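Local atomic coordinates of lantibiotic dehydratase (Microbispora corallina, PDB entry 5EHK), a protein that probably dehydrates serine and threonine residues of the NAI-107 precursor peptide in a tRNA-dependent reaction that draws on glutamyl-tRNA. Residues Tyr948-Val953 against Arg1084-Ser1089; Thr954-Ala959 against Cys1037-Ala1042. One frame throughout, in Å; residues are numbered along the deposited sequence.

Interaction 1 of 2, residues Tyr948-Val953 against Arg1084-Ser1089; sequences YTLDEV and RLIGGS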
ATOM      1  N   TYR A 948      35.962   2.229 -20.633  1.00 44.55           N
ATOM      2  CA  TYR A 948      35.162   3.075 -19.771  1.00 36.80           C
ATOM      3  C   TYR A 948      33.791   2.484 -19.456  1.00 34.80           C
ATOM      4  O   TYR A 948      33.157   1.843 -20.289  1.00 34.76           O
ATOM      5  CB  TYR A 948      35.019   4.444 -20.416  1.00 37.34           C
ATOM      6  CG  TYR A 948      36.337   5.100 -20.729  1.00 36.17           C
ATOM      7  CD1 TYR A 948      37.121   5.656 -19.725  1.00 34.56           C
ATOM      8  CD2 TYR A 948      36.798   5.165 -22.032  1.00 35.69           C
ATOM      9  CE1 TYR A 948      38.326   6.262 -20.016  1.00 29.78           C
ATOM     10  CE2 TYR A 948      38.004   5.763 -22.333  1.00 38.84           C
ATOM     11  CZ  TYR A 948      38.764   6.312 -21.323  1.00 39.91           C
ATOM     12  OH  TYR A 948      39.963   6.914 -21.637  1.00 45.65           O
ATOM     13  N   THR A 949      33.354   2.686 -18.221  1.00 32.84           N
ATOM     14  CA  THR A 949      32.038   2.251 -17.808  1.00 35.70           C
ATOM     15  C   THR A 949      30.999   3.266 -18.278  1.00 31.36           C
ATOM     16  O   THR A 949      31.335   4.346 -18.745  1.00 35.22           O
ATOM     17  CB  THR A 949      31.954   2.135 -16.274  1.00 37.09           C
ATOM     18  OG1 THR A 949      32.199   3.422 -15.691  1.00 38.45           O
ATOM     19  CG2 THR A 949      32.988   1.136 -15.749  1.00 32.05           C
ATOM     20  N   LEU A 950      29.732   2.910 -18.152  1.00 27.15           N
ATOM     21  CA  LEU A 950      28.655   3.824 -18.457  1.00 23.38           C
ATOM     22  C   LEU A 950      28.689   5.047 -17.552  1.00 25.34           C
ATOM     23  O   LEU A 950      28.485   6.156 -18.015  1.00 30.27           O
ATOM     24  CB  LEU A 950      27.321   3.100 -18.313  1.00 23.61           C
ATOM     25  CG  LEU A 950      26.144   3.554 -19.169  1.00 25.72           C
ATOM     26  CD1 LEU A 950      26.530   3.713 -20.635  1.00 23.69           C
ATOM     27  CD2 LEU A 950      25.026   2.546 -19.028  1.00 22.85           C
ATOM     28  N   ASP A 951      28.970   4.859 -16.267  1.00 33.20           N
ATOM     29  CA  ASP A 951      29.033   5.994 -15.342  1.00 33.03           C
ATOM     30  C   ASP A 951      30.129   6.965 -15.751  1.00 31.79           C
ATOM     31  O   ASP A 951      29.989   8.185 -15.616  1.00 31.80           O
ATOM     32  CB  ASP A 951      29.263   5.547 -13.902  1.00 29.90           C
ATOM     33  CG  ASP A 951      28.086   4.796 -13.332  1.00 38.87           C
ATOM     34  OD1 ASP A 951      27.264   4.294 -14.127  1.00 36.85           O
ATOM     35  OD2 ASP A 951      27.967   4.726 -12.085  1.00 47.33           O
ATOM     36  N   GLU A 952      31.226   6.414 -16.242  1.00 30.33           N
ATOM     37  CA  GLU A 952      32.308   7.249 -16.723  1.00 36.21           C
ATOM     38  C   GLU A 952      31.882   8.077 -17.928  1.00 28.42           C
ATOM     39  O   GLU A 952      31.984   9.300 -17.898  1.00 28.13           O
ATOM     40  CB  GLU A 952      33.556   6.412 -17.030  1.00 36.13           C
ATOM     41  CG  GLU A 952      34.401   6.140 -15.785  1.00 43.11           C
ATOM     42  CD  GLU A 952      35.382   5.002 -15.969  1.00 45.21           C
ATOM     43  OE1 GLU A 952      35.083   4.072 -16.755  1.00 43.78           O
ATOM     44  OE2 GLU A 952      36.466   5.054 -15.349  1.00 44.34           O
ATOM     45  N   VAL A 953      31.371   7.427 -18.966  1.00 30.09           N
ATOM     46  CA  VAL A 953      31.005   8.155 -20.174  1.00 26.87           C
ATOM     47  C   VAL A 953      29.888   9.152 -19.860  1.00 28.19           C
ATOM     48  O   VAL A 953      29.811  10.206 -20.487  1.00 26.06           O
ATOM     49  CB  VAL A 953      30.636   7.228 -21.350  1.00 26.43           C
ATOM     50  CG1 VAL A 953      31.701   6.141 -21.509  1.00 23.50           C
ATOM     51  CG2 VAL A 953      29.273   6.607 -21.139  1.00 24.12           C
ATOM     52  N   ARG A1084      18.864   9.854 -20.602  1.00 13.17           N
ATOM     53  CA  ARG A1084      19.050   9.079 -21.808  1.00 11.93           C
ATOM     54  C   ARG A1084      20.091   7.988 -21.654  1.00 12.27           C
ATOM     55  O   ARG A1084      19.997   6.947 -22.284  1.00 10.57           O
ATOM     56  CB  ARG A1084      19.407   9.978 -22.982  1.00 11.36           C
ATOM     57  CG  ARG A1084      18.215  10.582 -23.652  1.00 12.27           C
ATOM     58  CD  ARG A1084      18.656  11.443 -24.794  1.00 11.58           C
ATOM     59  NE  ARG A1084      18.730  12.842 -24.403  1.00 12.12           N
ATOM     60  CZ  ARG A1084      17.674  13.644 -24.352  1.00 13.52           C
ATOM     61  NH1 ARG A1084      16.461  13.179 -24.649  1.00 11.52           N
ATOM     62  NH2 ARG A1084      17.834  14.908 -24.004  1.00 14.74           N
ATOM     63  N   LEU A1085      21.085   8.242 -20.820  1.00 13.72           N
ATOM     64  CA  LEU A1085      22.225   7.351 -20.702  1.00 12.71           C
ATOM     65  C   LEU A1085      22.021   6.349 -19.543  1.00 14.95           C
ATOM     66  O   LEU A1085      22.162   5.140 -19.736  1.00 14.69           O
ATOM     67  CB  LEU A1085      23.506   8.170 -20.527  1.00 13.04           C
ATOM     68  CG  LEU A1085      24.718   8.159 -21.468  1.00 11.14           C
ATOM     69  CD1 LEU A1085      24.531   7.382 -22.743  1.00 12.37           C
ATOM     70  CD2 LEU A1085      25.123   9.577 -21.765  1.00 12.88           C
ATOM     71  N   ILE A1086      21.622   6.818 -18.364  1.00 13.56           N
ATOM     72  CA  ILE A1086      21.473   5.895 -17.231  1.00 17.41           C
ATOM     73  C   ILE A1086      20.149   6.160 -16.548  1.00 19.46           C
ATOM     74  O   ILE A1086      19.160   6.533 -17.195  1.00 20.43           O
ATOM     75  CB  ILE A1086      22.614   6.047 -16.203  1.00 17.32           C
ATOM     76  CG1 ILE A1086      22.725   7.503 -15.747  1.00 20.44           C
ATOM     77  CG2 ILE A1086      23.951   5.596 -16.793  1.00 16.72           C
ATOM     78  CD1 ILE A1086      23.706   7.718 -14.651  1.00 20.83           C
ATOM     79  N   GLY A1087      20.079   5.941 -15.251  1.00 25.22           N
ATOM     80  CA  GLY A1087      18.875   6.390 -14.583  1.00 38.74           C
ATOM     81  C   GLY A1087      17.594   5.651 -14.925  1.00 33.34           C
ATOM     82  O   GLY A1087      17.505   4.885 -15.887  1.00 20.83           O
ATOM     83  N   GLY A1088      16.577   5.958 -14.136  1.00 35.81           N
ATOM     84  CA  GLY A1088      15.678   4.939 -13.668  1.00 38.16           C
ATOM     85  C   GLY A1088      16.253   4.702 -12.279  1.00 40.10           C
ATOM     86  O   GLY A1088      15.985   3.675 -11.644  1.00 46.91           O
ATOM     87  N   SER A1089      17.067   5.663 -11.824  1.00 30.65           N
ATOM     88  CA  SER A1089      17.629   5.663 -10.468  1.00 27.97           C
ATOM     89  C   SER A1089      18.131   7.048 -10.046  1.00 27.08           C
ATOM     90  O   SER A1089      19.167   7.516 -10.524  1.00 27.16           O
ATOM     91  CB  SER A1089      18.782   4.660 -10.382  1.00 32.79           C
ATOM     92  OG  SER A1089      19.568   4.869  -9.223  1.00 34.34           O
TER

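Interaction 2 of 2, residues Thr954-Ala959 against Cys1037-Ala1042; sequences TAISAA and CQVLAA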
ATOM      1  N   THR A 954      29.049   8.836 -18.869  1.00 28.05           N
ATOM      2  CA  THR A 954      27.986   9.754 -18.448  1.00 25.27           C
ATOM      3  C   THR A 954      28.556  10.971 -17.725  1.00 23.68           C
ATOM      4  O   THR A 954      28.125  12.101 -17.973  1.00 21.14           O
ATOM      5  CB  THR A 954      26.892   9.061 -17.617  1.00 24.41           C
ATOM      6  OG1 THR A 954      26.321   7.998 -18.390  1.00 26.65           O
ATOM      7  CG2 THR A 954      25.762  10.040 -17.261  1.00 21.02           C
ATOM      8  N   ALA A 955      29.516  10.737 -16.833  1.00 26.28           N
ATOM      9  CA  ALA A 955      30.240  11.829 -16.184  1.00 25.68           C
ATOM     10  C   ALA A 955      30.917  12.693 -17.249  1.00 25.47           C
ATOM     11  O   ALA A 955      30.790  13.918 -17.252  1.00 23.70           O
ATOM     12  CB  ALA A 955      31.286  11.268 -15.241  1.00 25.77           C
ATOM     13  N   ILE A 956      31.596  12.035 -18.181  1.00 22.19           N
ATOM     14  CA  ILE A 956      32.198  12.715 -19.303  1.00 20.31           C
ATOM     15  C   ILE A 956      31.147  13.517 -20.047  1.00 19.80           C
ATOM     16  O   ILE A 956      31.369  14.674 -20.372  1.00 20.59           O
ATOM     17  CB  ILE A 956      32.867  11.717 -20.250  1.00 24.10           C
ATOM     18  CG1 ILE A 956      34.007  10.998 -19.536  1.00 23.18           C
ATOM     19  CG2 ILE A 956      33.373  12.399 -21.506  1.00 22.97           C
ATOM     20  CD1 ILE A 956      34.586   9.861 -20.354  1.00 33.56           C
ATOM     21  N   SER A 957      29.982  12.919 -20.268  1.00 21.53           N
ATOM     22  CA  SER A 957      28.916  13.594 -21.004  1.00 19.01           C
ATOM     23  C   SER A 957      28.352  14.791 -20.225  1.00 16.92           C
ATOM     24  O   SER A 957      28.111  15.844 -20.807  1.00 18.08           O
ATOM     25  CB  SER A 957      27.810  12.614 -21.397  1.00 16.88           C
ATOM     26  OG  SER A 957      26.987  13.139 -22.418  1.00 13.99           O
ATOM     27  N   ALA A 958      28.184  14.663 -18.915  1.00 15.83           N
ATOM     28  CA  ALA A 958      27.727  15.808 -18.125  1.00 15.93           C
ATOM     29  C   ALA A 958      28.688  16.982 -18.222  1.00 22.84           C
ATOM     30  O   ALA A 958      28.280  18.112 -18.525  1.00 23.23           O
ATOM     31  CB  ALA A 958      27.538  15.436 -16.709  1.00 15.45           C
ATOM     32  N   ALA A 959      29.968  16.709 -17.978  1.00 23.23           N
ATOM     33  CA  ALA A 959      30.970  17.767 -17.923  1.00 23.99           C
ATOM     34  C   ALA A 959      31.132  18.433 -19.274  1.00 23.26           C
ATOM     35  O   ALA A 959      31.321  19.656 -19.366  1.00 19.02           O
ATOM     36  CB  ALA A 959      32.284  17.213 -17.456  1.00 25.85           C
ATOM     37  N   CYS A1037      38.923   8.925 -27.215  1.00 36.38           N
ATOM     38  CA  CYS A1037      38.686   9.751 -28.387  1.00 32.25           C
ATOM     39  C   CYS A1037      37.303   9.487 -28.957  1.00 34.31           C
ATOM     40  O   CYS A1037      36.579  10.417 -29.309  1.00 33.66           O
ATOM     41  CB  CYS A1037      39.764   9.497 -29.443  1.00 37.49           C
ATOM     42  SG  CYS A1037      41.251  10.447 -29.131  1.00 42.54           S
ATOM     43  N   GLN A1038      36.940   8.209 -29.042  1.00 34.38           N
ATOM     44  CA  GLN A1038      35.659   7.825 -29.601  1.00 29.46           C
ATOM     45  C   GLN A1038      34.518   8.333 -28.730  1.00 31.15           C
ATOM     46  O   GLN A1038      33.399   8.557 -29.203  1.00 27.79           O
ATOM     47  CB  GLN A1038      35.562   6.319 -29.814  1.00 28.43           C
ATOM     48  CG  GLN A1038      36.219   5.801 -31.079  1.00 29.38           C
ATOM     49  CD  GLN A1038      36.029   4.289 -31.256  1.00 44.37           C
ATOM     50  OE1 GLN A1038      36.312   3.488 -30.354  1.00 45.29           O
ATOM     51  NE2 GLN A1038      35.511   3.901 -32.412  1.00 50.90           N
ATOM     52  N   VAL A1039      34.803   8.505 -27.450  1.00 30.83           N
ATOM     53  CA  VAL A1039      33.827   9.074 -26.553  1.00 27.09           C
ATOM     54  C   VAL A1039      33.598  10.520 -26.915  1.00 28.67           C
ATOM     55  O   VAL A1039      32.456  10.952 -27.084  1.00 28.05           O
ATOM     56  CB  VAL A1039      34.283   8.969 -25.111  1.00 25.88           C
ATOM     57  CG1 VAL A1039      33.363   9.749 -24.227  1.00 24.35           C
ATOM     58  CG2 VAL A1039      34.285   7.509 -24.685  1.00 31.06           C
ATOM     59  N   LEU A1040      34.682  11.269 -27.082  1.00 30.75           N
ATOM     60  CA  LEU A1040      34.548  12.697 -27.375  1.00 29.93           C
ATOM     61  C   LEU A1040      33.958  12.993 -28.759  1.00 25.94           C
ATOM     62  O   LEU A1040      33.211  13.961 -28.911  1.00 22.22           O
ATOM     63  CB  LEU A1040      35.873  13.436 -27.171  1.00 26.29           C
ATOM     64  CG  LEU A1040      36.402  13.521 -25.735  1.00 35.73           C
ATOM     65  CD1 LEU A1040      37.566  14.502 -25.666  1.00 44.63           C
ATOM     66  CD2 LEU A1040      35.324  13.916 -24.755  1.00 27.32           C
ATOM     67  N   ALA A1041      34.287  12.175 -29.755  1.00 20.19           N
ATOM     68  CA  ALA A1041      33.742  12.372 -31.098  1.00 24.11           C
ATOM     69  C   ALA A1041      32.223  12.230 -31.066  1.00 27.14           C
ATOM     70  O   ALA A1041      31.492  13.038 -31.654  1.00 27.24           O
ATOM     71  CB  ALA A1041      34.327  11.368 -32.075  1.00 18.74           C
ATOM     72  N   ALA A1042      31.750  11.219 -30.342  1.00 23.82           N
ATOM     73  CA  ALA A1042      30.326  10.938 -30.275  1.00 25.32           C
ATOM     74  C   ALA A1042      29.531  12.075 -29.622  1.00 21.82           C
ATOM     75  O   ALA A1042      28.319  12.133 -29.763  1.00 20.51           O
ATOM     76  CB  ALA A1042      30.085   9.624 -29.540  1.00 20.28           C
TER

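Interaction 1 of 2, residues Tyr948-Val953 against Arg1084-Ser1089
The branch carbon of Leu950 rests on a methyl of Ile1086, Leu950 CG lying 3.8 Å from Ile1086 CG2, with the two side chains running past each other in opposite directions. The leucine holds CG anti to its own backbone nitrogen (chi1 -151°), which carries the branch point and CD2 over to the facing residue; Leu950 CD2 also lies 3.9 Å from Leu1085 O, a van der Waals approach. On the isoleucine it is the short methyl branch that does the touching: CG1 sits between the backbone nitrogen and carbonyl carbon (chi1 54°), while CG2 lies anti to the carbonyl carbon. Leu1085 adds apolar surface beside this pair and reaches on to Ala934 of helix 920-942.

The contact illustrates how two helix ends can be packed together in the helical part of the C-terminal dehydratase region, one just starting and the other just finished. Helix 950-965 opens with a capping box. Thr949 OG1 accepts from Glu952 N at 3.2 Å, and Glu952 OE1 in turn accepts from Thr949 N at 2.7 Å, met nearly along the C-O axis. The threonine hydroxyl donates to that same OE1 from above the carboxylate plane, so one oxygen is gripped twice and the first turn is tied to its cap. Across the way, Ile1086 is the first residue to abandon helical angles after helix 1068-1085, and Gly1087 and Gly1088 follow with positive phi before Ser1089 caps helix 1090-1109 by accepting from Arg1092 N. Asp951 lies at the margin, OD1 4.4 Å from Ile1086 CG2; its carboxylate forms a salt bridge with Arg1092, a residue on which the side chains of Leu950 and Ile1086 also rest.

Interaction 2 of 2, residues Thr954-Ala959 against Cys1037-Ala1042
Both segments are helical, and their backbones stay well apart: the nearest pair of CA atoms, those of Ile956 and Val1039, is separated by 8.3 Å. Regular i to i+4 bonding runs through each, for instance from Ala958 N to Thr954 O at 2.7 Å and from Ala1041 N to Cys1037 O at 2.9 Å. The contact itself is made by side chains.

A single isoleucine supplies one half of it. With CG1 beside the backbone nitrogen (chi1 -63°), Ile956 has CG2 anti to that nitrogen, and CG2 meets Val1039 CG1 at 3.8 Å and Leu1040 CD2 at 4.1 Å, so one methyl serves two consecutive residues of the facing turn. The longer branch assists, its CD1 ending 4.1 Å from the same Val1039 CG1. Val1039 directs this methyl at the isoleucine by setting CG1 anti to its own nitrogen (chi1 171°), whereas Leu1040 starts off to one side and arrives through a terminal methyl. Ile956 crosses each of the two at about a right angle. Leu1030 of helix 1028-1032 touches both Ile956 and Leu1040, enlarging the apolar patch. Such a small, wholly apolar contact is ordinary helix-helix packing, here joining helix 950-965 to the short helix 1034-1042 among the helices of the C-terminal lantibiotic dehydratase family region.

In the fold
Helix 950-965 is common to both contacts: interaction 1 engages its first turn and interaction 2 the turn that follows, through Ile956, with centres about 11 Å apart. Along the chain, interaction 2 is nested inside the loop that interaction 1 closes. Thr954 and Ser957 join them physically. Thr954 OG1, hydrogen-bonded to Leu950 O, lies 3.5 Å from Leu1085 CG and 3.7 Å from Ile1086 CG2, while Leu1085 CD2 packs 4.1 Å from Ser957 CB. One helix thus receives helix 1068-1085 and helix 1034-1042 on neighbouring parts of its surface, all in the C-terminal region of the protein, which in relatives is associated with glutamate elimination.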